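Local coordinates for putative membrane protein (Yersinia pestis CO92, PDB 5TF3) that is of unknown function, a putative membrane protein of the DUF1198 family whose crystallised fragment folds as a compact all-helical domain, at residues 61-66 and 112-117; 71-76 and 120-125. One frame throughout, in Å; residues are numbered along the deposited sequence. Where two conformers were deposited one is given.

Contacts 1 and 2 record how one helix, 108-122, lies against two helices that follow each other in the chain, 48-65 and 70-82. Contact 1 uses its middle and contact 2 its C-terminal end; the contact centres are 11 Å apart, on the same side of the chain's centre. The two earlier segments also touch each other: T63 CB lies 3.9 Å from V73 CG2, and H62 CG comes within 3.4 Å of W76 CZ2 where their rings stack. V73 touches both F114 and F122, so one valine is shared by the two contacts. No active site or ligand is known here; the geometry describes helix packing and does not assign a function.

Contact 1: residues 61-66 and 112-117; sequences YHTFIK and AQFRRH
T63 and F64, at the C-terminal end of helix 48-65, both turn toward helix 108-122 and meet a single residue there, F114. T63 comes first. The T63 side chain crosses that of F114 at about a right angle, and OG1 approaches the far end of the ring, 3.3 Å from F114 CZ. The hydrogen bond of OG1 is made within its own helix, to the carbonyl oxygen of F59, so the approach to the ring is packing beside a hydroxyl that already has a partner. F64 supplies most of the rest. Its CB stands over the centre of one face of the F114 ring, 3.8 Å from the centroid and 11° off the ring normal, which meets the definition of a CH-pi contact. From there the two phenylalanines run past each other in opposite directions: F64 CG is anti to the backbone N (chi1 178°), which carries F64 CD1 to the root of its partner, 3.5 Å from F114 CB. The rings themselves are oblique, planes at 53° and centroids 5.5 Å apart, hence neither a stack nor a T-shaped pair. F64 also rests on E110 and L111, while V73 of helix 70-82 touches both T63 and F114. The last turn of the helix, 61-65, is a wider pi-type turn, with a weak bond of 3.0 Å from K66 N to Y61 O. With F64 and F114 CA atoms 7.0 Å apart and contact made mainly by side chains, this is largely apolar helix-helix packing in an all-alpha domain.

Contact 2: residues 71-76 and 120-125; sequences ENVELW and LHFNPE
F122, in the last turn of helix 108-122, reaches across to V73 and E74 of helix 70-82, an aromatic side chain packing on a neighbouring helix in this all-alpha fold. The nearest CA atoms across the two segments, those of E74 and F122, are 7.9 Å apart, and side chains span the interval. The apolar part rests mainly on V73. Its CG1 branch lies 3.6 Å from F122 CE2 and 3.8 Å from F122 CZ, meeting the outer part of the ring obliquely. Chi1 of 169° sets CG1 anti to the backbone N and beside the carbonyl carbon, while CG2 diverges toward T63 of helix 48-65. At the other side of the ring's tip from V73, E74 adds its aliphatic root, with E74 CB 3.9 Å from F122 CE1. V73 is buried, being touched also by F114 and Y118 from helix 108-122, and R77, one turn after V73 on helix 70-82, also touches F122.

Polar groups contribute little between the segments. The extended chain of E74 carries the carboxylate onward; E74 OE1 stays 7.0 Å from H121 NE2, too far for a salt bridge. A polar tie does occur just beyond the helix end, at N123, the first residue to leave helical backbone angles: R77 NE donates a hydrogen bond to N123 OD1.

Contact 1: residues 61-66 and 112-117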
ATOM      1  N   TYR A  61      -1.719  -1.372   4.362  1.00 26.29           N
ATOM      2  CA  TYR A  61      -2.033  -0.684   5.613  1.00 26.71           C
ATOM      3  C   TYR A  61      -3.527  -0.698   5.887  1.00 26.87           C
ATOM      4  O   TYR A  61      -3.967  -1.058   6.984  1.00 30.96           O
ATOM      5  CB  TYR A  61      -1.505   0.758   5.591  1.00 29.51           C
ATOM      6  CG  TYR A  61      -1.929   1.544   6.827  1.00 33.12           C
ATOM      7  CD1 TYR A  61      -1.277   1.364   8.053  1.00 36.48           C
ATOM      8  CD2 TYR A  61      -3.002   2.434   6.779  1.00 30.67           C
ATOM      9  CE1 TYR A  61      -1.678   2.061   9.193  1.00 37.42           C
ATOM     10  CE2 TYR A  61      -3.408   3.140   7.918  1.00 34.61           C
ATOM     11  CZ  TYR A  61      -2.743   2.947   9.113  1.00 38.30           C
ATOM     12  OH  TYR A  61      -3.149   3.640  10.231  1.00 40.26           O
ATOM     13  N   HIS A  62      -4.334  -0.304   4.906  1.00 24.74           N
ATOM     14  CA  HIS A  62      -5.766  -0.201   5.163  1.00 25.31           C
ATOM     15  C   HIS A  62      -6.462  -1.558   5.205  1.00 27.09           C
ATOM     16  O   HIS A  62      -7.557  -1.649   5.768  1.00 28.21           O
ATOM     17  CB  HIS A  62      -6.416   0.733   4.133  1.00 24.62           C
ATOM     18  CG  HIS A  62      -6.047   2.162   4.359  1.00 29.39           C
ATOM     19  ND1 HIS A  62      -6.546   2.895   5.415  1.00 30.47           N
ATOM     20  CD2 HIS A  62      -5.145   2.960   3.740  1.00 28.49           C
ATOM     21  CE1 HIS A  62      -6.012   4.104   5.401  1.00 30.00           C
ATOM     22  NE2 HIS A  62      -5.152   4.167   4.399  1.00 28.85           N
ATOM     23  N   THR A  63      -5.845  -2.624   4.682  1.00 25.77           N
ATOM     24  CA  THR A  63      -6.489  -3.930   4.768  1.00 27.07           C
ATOM     25  C   THR A  63      -5.852  -4.777   5.870  1.00 33.81           C
ATOM     26  O   THR A  63      -6.389  -4.829   6.979  1.00 33.55           O
ATOM     27  CB  THR A  63      -6.453  -4.651   3.417  1.00 28.77           C
ATOM     28  OG1 THR A  63      -5.099  -4.860   2.993  1.00 29.40           O
ATOM     29  CG2 THR A  63      -7.228  -3.825   2.335  1.00 22.64           C
ATOM     30  N   PHE A  64      -4.721  -5.442   5.596  1.00 28.09           N
ATOM     31  CA  PHE A  64      -4.127  -6.331   6.598  1.00 30.30           C
ATOM     32  C   PHE A  64      -3.920  -5.638   7.943  1.00 36.56           C
ATOM     33  O   PHE A  64      -4.218  -6.203   9.001  1.00 42.87           O
ATOM     34  CB  PHE A  64      -2.788  -6.883   6.111  1.00 30.83           C
ATOM     35  CG  PHE A  64      -2.100  -7.772   7.130  1.00 39.68           C
ATOM     36  CD1 PHE A  64      -2.549  -9.070   7.350  1.00 36.99           C
ATOM     37  CD2 PHE A  64      -1.016  -7.306   7.866  1.00 44.93           C
ATOM     38  CE1 PHE A  64      -1.919  -9.894   8.281  1.00 41.62           C
ATOM     39  CE2 PHE A  64      -0.373  -8.121   8.805  1.00 43.16           C
ATOM     40  CZ  PHE A  64      -0.828  -9.410   9.018  1.00 46.38           C
ATOM     41  N   ILE A  65      -3.389  -4.419   7.930  1.00 33.04           N
ATOM     42  CA  ILE A  65      -2.995  -3.828   9.205  1.00 36.03           C
ATOM     43  C   ILE A  65      -4.212  -3.318   9.979  1.00 38.11           C
ATOM     44  O   ILE A  65      -4.342  -3.584  11.175  1.00 41.84           O
ATOM     45  CB  ILE A  65      -1.931  -2.736   8.981  1.00 37.35           C
ATOM     46  CG1 ILE A  65      -0.671  -3.380   8.384  1.00 33.20           C
ATOM     47  CG2 ILE A  65      -1.615  -2.010  10.297  1.00 36.28           C
ATOM     48  CD1 ILE A  65       0.560  -2.472   8.260  1.00 36.41           C
ATOM     49  N   LYS A  66      -5.144  -2.630   9.315  1.00 34.97           N
ATOM     50  CA  LYS A  66      -6.259  -1.965   9.997  1.00 39.48           C
ATOM     51  C   LYS A  66      -7.596  -2.701   9.909  1.00 38.94           C
ATOM     52  O   LYS A  66      -8.390  -2.612  10.850  1.00 41.87           O
ATOM     53  CB  LYS A  66      -6.468  -0.547   9.437  1.00 37.39           C
ATOM     54  CG  LYS A  66      -5.221   0.317   9.477  1.00 40.75           C
ATOM     55  CD  LYS A  66      -4.654   0.414  10.872  1.00 43.66           C
ATOM     56  CE  LYS A  66      -5.443   1.402  11.714  1.00 47.15           C
ATOM     57  NZ  LYS A  66      -4.855   1.485  13.082  1.00 50.59           N
ATOM     58  N   ALA A 112       1.974 -13.144   5.201  1.00 32.98           N
ATOM     59  CA  ALA A 112       2.129 -14.011   4.038  1.00 37.14           C
ATOM     60  C   ALA A 112       0.848 -14.774   3.736  1.00 34.03           C
ATOM     61  O   ALA A 112       0.483 -14.941   2.565  1.00 35.10           O
ATOM     62  CB  ALA A 112       3.283 -14.996   4.262  1.00 39.81           C
ATOM     63  N   GLN A 113       0.170 -15.287   4.771  1.00 36.80           N
ATOM     64  CA  GLN A 113      -1.097 -15.977   4.527  1.00 36.15           C
ATOM     65  C   GLN A 113      -2.172 -15.000   4.067  1.00 35.13           C
ATOM     66  O   GLN A 113      -3.047 -15.376   3.284  1.00 34.28           O
ATOM     67  CB  GLN A 113      -1.568 -16.729   5.777  1.00 33.74           C
ATOM     68  CG  GLN A 113      -0.650 -17.892   6.221  1.00 37.86           C
ATOM     69  CD  GLN A 113      -0.755 -19.084   5.305  1.00 40.84           C
ATOM     70  OE1 GLN A 113      -1.459 -19.044   4.304  1.00 39.21           O
ATOM     71  NE2 GLN A 113      -0.057 -20.162   5.645  1.00 36.12           N
ATOM     72  N   PHE A 114      -2.122 -13.745   4.527  1.00 32.60           N
ATOM     73  CA  PHE A 114      -3.068 -12.755   4.015  1.00 36.78           C
ATOM     74  C   PHE A 114      -2.891 -12.568   2.513  1.00 38.23           C
ATOM     75  O   PHE A 114      -3.867 -12.571   1.751  1.00 35.16           O
ATOM     76  CB  PHE A 114      -2.903 -11.425   4.757  1.00 40.12           C
ATOM     77  CG  PHE A 114      -3.625 -10.275   4.099  1.00 37.81           C
ATOM     78  CD1 PHE A 114      -4.990 -10.072   4.321  1.00 35.09           C
ATOM     79  CD2 PHE A 114      -2.958  -9.423   3.234  1.00 34.57           C
ATOM     80  CE1 PHE A 114      -5.675  -9.010   3.695  1.00 39.43           C
ATOM     81  CE2 PHE A 114      -3.639  -8.367   2.602  1.00 38.41           C
ATOM     82  CZ  PHE A 114      -4.992  -8.163   2.837  1.00 36.11           C
ATOM     83  N   ARG A 115      -1.637 -12.423   2.061  0.51 37.70           N
ATOM     84  CA  ARG A 115      -1.391 -12.240   0.633  0.51 37.97           C
ATOM     85  C   ARG A 115      -1.829 -13.464  -0.160  0.51 38.17           C
ATOM     86  O   ARG A 115      -2.451 -13.339  -1.224  0.51 37.04           O
ATOM     87  CB  ARG A 115       0.091 -11.945   0.377  0.51 39.34           C
ATOM     88  CG  ARG A 115       0.499 -12.091  -1.093  0.51 43.33           C
ATOM     89  CD  ARG A 115       1.758 -11.288  -1.445  0.51 46.33           C
ATOM     90  NE  ARG A 115       2.931 -12.125  -1.691  0.51 47.62           N
ATOM     91  CZ  ARG A 115       3.133 -12.853  -2.791  0.51 49.48           C
ATOM     92  NH1 ARG A 115       4.238 -13.579  -2.913  0.51 42.78           N
ATOM     93  NH2 ARG A 115       2.238 -12.862  -3.767  0.51 44.68           N
ATOM     94  N   ARG A 116      -1.517 -14.657   0.340  1.00 33.41           N
ATOM     95  CA  ARG A 116      -1.892 -15.869  -0.387  1.00 31.96           C
ATOM     96  C   ARG A 116      -3.408 -16.001  -0.489  1.00 36.15           C
ATOM     97  O   ARG A 116      -3.946 -16.289  -1.568  1.00 44.41           O
ATOM     98  CB  ARG A 116      -1.286 -17.098   0.285  1.00 32.52           C
ATOM     99  CG  ARG A 116      -1.372 -18.382  -0.590  1.00 38.49           C
ATOM    100  CD  ARG A 116      -0.734 -19.559   0.132  1.00 43.23           C
ATOM    101  NE  ARG A 116      -1.529 -19.901   1.302  1.00 43.93           N
ATOM    102  CZ  ARG A 116      -2.623 -20.650   1.267  1.00 54.70           C
ATOM    103  NH1 ARG A 116      -3.060 -21.153   0.113  1.00 56.08           N
ATOM    104  NH2 ARG A 116      -3.281 -20.891   2.391  1.00 63.22           N
ATOM    105  N   HIS A 117      -4.114 -15.802   0.623  0.54 36.45           N
ATOM    106  CA  HIS A 117      -5.570 -15.909   0.580  0.54 38.84           C
ATOM    107  C   HIS A 117      -6.192 -14.769  -0.218  0.54 37.93           C
ATOM    108  O   HIS A 117      -7.214 -14.968  -0.883  0.54 40.79           O
ATOM    109  CB  HIS A 117      -6.140 -15.957   2.000  0.54 39.19           C
ATOM    110  CG  HIS A 117      -5.959 -17.282   2.677  0.54 40.59           C
ATOM    111  ND1 HIS A 117      -4.908 -17.546   3.529  0.54 40.38           N
ATOM    112  CD2 HIS A 117      -6.685 -18.423   2.611  0.54 40.80           C
ATOM    113  CE1 HIS A 117      -4.998 -18.790   3.964  0.54 37.89           C
ATOM    114  NE2 HIS A 117      -6.068 -19.343   3.425  0.54 41.83           N
TER

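Contact 2: residues 71-76 and 120-125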
ATOM      1  N   GLU A  71     -15.242  -7.171   2.828  1.00 33.79           N
ATOM      2  CA  GLU A  71     -15.838  -5.935   2.342  1.00 35.50           C
ATOM      3  C   GLU A  71     -14.785  -4.842   2.187  1.00 33.65           C
ATOM      4  O   GLU A  71     -14.730  -4.157   1.154  1.00 33.61           O
ATOM      5  CB  GLU A  71     -16.954  -5.495   3.292  1.00 44.28           C
ATOM      6  CG  GLU A  71     -17.415  -4.057   3.083  1.00 59.17           C
ATOM      7  CD  GLU A  71     -18.819  -3.810   3.605  1.00 73.63           C
ATOM      8  OE1 GLU A  71     -19.520  -4.803   3.918  1.00 82.36           O
ATOM      9  OE2 GLU A  71     -19.224  -2.625   3.693  1.00 74.25           O
ATOM     10  N   ASN A  72     -13.924  -4.670   3.196  1.00 27.04           N
ATOM     11  CA  ASN A  72     -12.933  -3.606   3.102  1.00 24.35           C
ATOM     12  C   ASN A  72     -11.856  -3.950   2.081  1.00 28.24           C
ATOM     13  O   ASN A  72     -11.381  -3.074   1.348  1.00 28.42           O
ATOM     14  CB  ASN A  72     -12.318  -3.333   4.482  1.00 28.98           C
ATOM     15  CG  ASN A  72     -11.471  -2.065   4.501  1.00 32.37           C
ATOM     16  OD1 ASN A  72     -11.956  -0.969   4.203  1.00 32.11           O
ATOM     17  ND2 ASN A  72     -10.202  -2.212   4.843  1.00 31.09           N
ATOM     18  N   VAL A  73     -11.478  -5.232   1.988  1.00 29.52           N
ATOM     19  CA  VAL A  73     -10.460  -5.615   1.016  1.00 25.26           C
ATOM     20  C   VAL A  73     -10.970  -5.370  -0.397  1.00 25.14           C
ATOM     21  O   VAL A  73     -10.231  -4.887  -1.270  1.00 27.16           O
ATOM     22  CB  VAL A  73     -10.030  -7.085   1.235  1.00 27.48           C
ATOM     23  CG1 VAL A  73      -9.187  -7.577   0.072  1.00 29.69           C
ATOM     24  CG2 VAL A  73      -9.215  -7.218   2.536  1.00 25.52           C
ATOM     25  N   GLU A  74     -12.243  -5.685  -0.644  1.00 24.94           N
ATOM     26  CA  GLU A  74     -12.827  -5.439  -1.960  1.00 29.70           C
ATOM     27  C   GLU A  74     -12.811  -3.950  -2.294  1.00 31.86           C
ATOM     28  O   GLU A  74     -12.502  -3.553  -3.429  1.00 32.01           O
ATOM     29  CB  GLU A  74     -14.252  -5.994  -2.007  1.00 28.37           C
ATOM     30  CG  GLU A  74     -14.968  -5.723  -3.318  1.00 44.60           C
ATOM     31  CD  GLU A  74     -16.275  -6.483  -3.442  1.00 66.40           C
ATOM     32  OE1 GLU A  74     -16.407  -7.564  -2.824  1.00 76.30           O
ATOM     33  OE2 GLU A  74     -17.175  -5.994  -4.158  1.00 76.24           O
ATOM     34  N   LEU A  75     -13.134  -3.115  -1.306  1.00 34.83           N
ATOM     35  CA  LEU A  75     -13.065  -1.666  -1.462  1.00 35.72           C
ATOM     36  C   LEU A  75     -11.690  -1.215  -1.950  1.00 26.57           C
ATOM     37  O   LEU A  75     -11.579  -0.478  -2.935  1.00 24.98           O
ATOM     38  CB  LEU A  75     -13.403  -1.023  -0.114  1.00 32.18           C
ATOM     39  CG  LEU A  75     -13.606   0.470   0.010  1.00 41.42           C
ATOM     40  CD1 LEU A  75     -14.474   0.732   1.242  1.00 42.20           C
ATOM     41  CD2 LEU A  75     -12.268   1.199   0.104  1.00 33.12           C
ATOM     42  N   TRP A  76     -10.624  -1.621  -1.241  1.00 23.37           N
ATOM     43  CA  TRP A  76      -9.279  -1.162  -1.584  1.00 25.91           C
ATOM     44  C   TRP A  76      -8.757  -1.810  -2.858  1.00 25.92           C
ATOM     45  O   TRP A  76      -8.018  -1.171  -3.620  1.00 25.76           O
ATOM     46  CB  TRP A  76      -8.328  -1.392  -0.399  1.00 22.54           C
ATOM     47  CG  TRP A  76      -8.609  -0.347   0.639  1.00 25.27           C
ATOM     48  CD1 TRP A  76      -9.416  -0.460   1.743  1.00 23.68           C
ATOM     49  CD2 TRP A  76      -8.142   1.006   0.615  1.00 24.57           C
ATOM     50  NE1 TRP A  76      -9.441   0.746   2.434  1.00 26.67           N
ATOM     51  CE2 TRP A  76      -8.677   1.659   1.746  1.00 23.68           C
ATOM     52  CE3 TRP A  76      -7.315   1.724  -0.259  1.00 25.69           C
ATOM     53  CZ2 TRP A  76      -8.406   2.990   2.034  1.00 28.23           C
ATOM     54  CZ3 TRP A  76      -7.048   3.064   0.033  1.00 25.02           C
ATOM     55  CH2 TRP A  76      -7.590   3.672   1.166  1.00 20.26           C
ATOM     56  N   LEU A 120      -5.797 -15.637  -3.950  1.00 36.93           N
ATOM     57  CA  LEU A 120      -6.655 -16.777  -4.247  1.00 40.81           C
ATOM     58  C   LEU A 120      -8.130 -16.378  -4.280  1.00 40.45           C
ATOM     59  O   LEU A 120      -8.870 -16.789  -5.179  1.00 36.26           O
ATOM     60  CB  LEU A 120      -6.414 -17.868  -3.207  1.00 35.29           C
ATOM     61  CG  LEU A 120      -7.315 -19.092  -3.295  1.00 49.14           C
ATOM     62  CD1 LEU A 120      -7.040 -19.814  -4.604  1.00 52.31           C
ATOM     63  CD2 LEU A 120      -7.094 -20.005  -2.093  1.00 51.95           C
ATOM     64  N   HIS A 121      -8.574 -15.594  -3.294  1.00 35.76           N
ATOM     65  CA  HIS A 121      -9.993 -15.273  -3.142  1.00 35.25           C
ATOM     66  C   HIS A 121     -10.459 -14.252  -4.175  1.00 33.92           C
ATOM     67  O   HIS A 121     -11.574 -14.360  -4.696  1.00 36.11           O
ATOM     68  CB  HIS A 121     -10.254 -14.754  -1.720  1.00 37.59           C
ATOM     69  CG  HIS A 121     -11.705 -14.528  -1.392  1.00 45.25           C
ATOM     70  ND1 HIS A 121     -12.524 -15.525  -0.903  1.00 54.13           N
ATOM     71  CD2 HIS A 121     -12.476 -13.415  -1.464  1.00 49.63           C
ATOM     72  CE1 HIS A 121     -13.738 -15.041  -0.700  1.00 52.81           C
ATOM     73  NE2 HIS A 121     -13.733 -13.760  -1.022  1.00 50.81           N
ATOM     74  N   PHE A 122      -9.623 -13.254  -4.481  1.00 36.40           N
ATOM     75  CA  PHE A 122     -10.075 -12.107  -5.254  1.00 41.68           C
ATOM     76  C   PHE A 122      -9.543 -12.033  -6.675  1.00 44.13           C
ATOM     77  O   PHE A 122     -10.130 -11.316  -7.484  1.00 38.44           O
ATOM     78  CB  PHE A 122      -9.682 -10.799  -4.561  1.00 36.40           C
ATOM     79  CG  PHE A 122     -10.498 -10.484  -3.351  1.00 40.34           C
ATOM     80  CD1 PHE A 122     -11.685  -9.775  -3.469  1.00 41.76           C
ATOM     81  CD2 PHE A 122     -10.060 -10.871  -2.087  1.00 35.24           C
ATOM     82  CE1 PHE A 122     -12.431  -9.468  -2.353  1.00 42.33           C
ATOM     83  CE2 PHE A 122     -10.802 -10.578  -0.966  1.00 37.69           C
ATOM     84  CZ  PHE A 122     -11.983  -9.861  -1.095  1.00 41.43           C
ATOM     85  N   ASN A 123      -8.434 -12.680  -6.998  1.00 47.16           N
ATOM     86  CA  ASN A 123      -7.934 -12.441  -8.344  1.00 46.93           C
ATOM     87  C   ASN A 123      -8.179 -13.681  -9.189  1.00 49.57           C
ATOM     88  O   ASN A 123      -7.508 -14.701  -8.991  1.00 52.91           O
ATOM     89  CB  ASN A 123      -6.452 -12.070  -8.316  1.00 47.39           C
ATOM     90  CG  ASN A 123      -6.220 -10.711  -7.662  1.00 45.46           C
ATOM     91  OD1 ASN A 123      -6.895  -9.740  -7.989  1.00 43.33           O
ATOM     92  ND2 ASN A 123      -5.293 -10.645  -6.729  1.00 46.59           N
ATOM     93  N   PRO A 124      -9.147 -13.651 -10.111  1.00 54.85           N
ATOM     94  CA  PRO A 124      -9.631 -14.892 -10.733  1.00 65.97           C
ATOM     95  C   PRO A 124      -8.539 -15.584 -11.534  1.00 81.56           C
ATOM     96  O   PRO A 124      -7.700 -14.938 -12.164  1.00 56.82           O
ATOM     97  CB  PRO A 124     -10.787 -14.412 -11.624  1.00 59.55           C
ATOM     98  CG  PRO A 124     -10.567 -12.938 -11.812  1.00 60.92           C
ATOM     99  CD  PRO A 124      -9.878 -12.459 -10.577  1.00 55.62           C
ATOM    100  N   GLU A 125      -8.565 -16.915 -11.504  1.00130.87           N
ATOM    101  CA  GLU A 125      -7.463 -17.767 -11.941  1.00139.37           C
ATOM    102  C   GLU A 125      -7.109 -17.659 -13.426  1.00141.09           C
ATOM    103  O   GLU A 125      -5.915 -17.748 -13.751  1.00148.55           O
ATOM    104  CB  GLU A 125      -7.747 -19.228 -11.562  1.00144.62           C
ATOM    105  CG  GLU A 125      -9.213 -19.652 -11.622  1.00146.03           C
ATOM    106  CD  GLU A 125      -9.715 -20.209 -10.301  1.00145.14           C
ATOM    107  OE1 GLU A 125     -10.431 -19.482  -9.575  1.00141.32           O
ATOM    108  OE2 GLU A 125      -9.386 -21.376  -9.985  1.00147.53           O
TER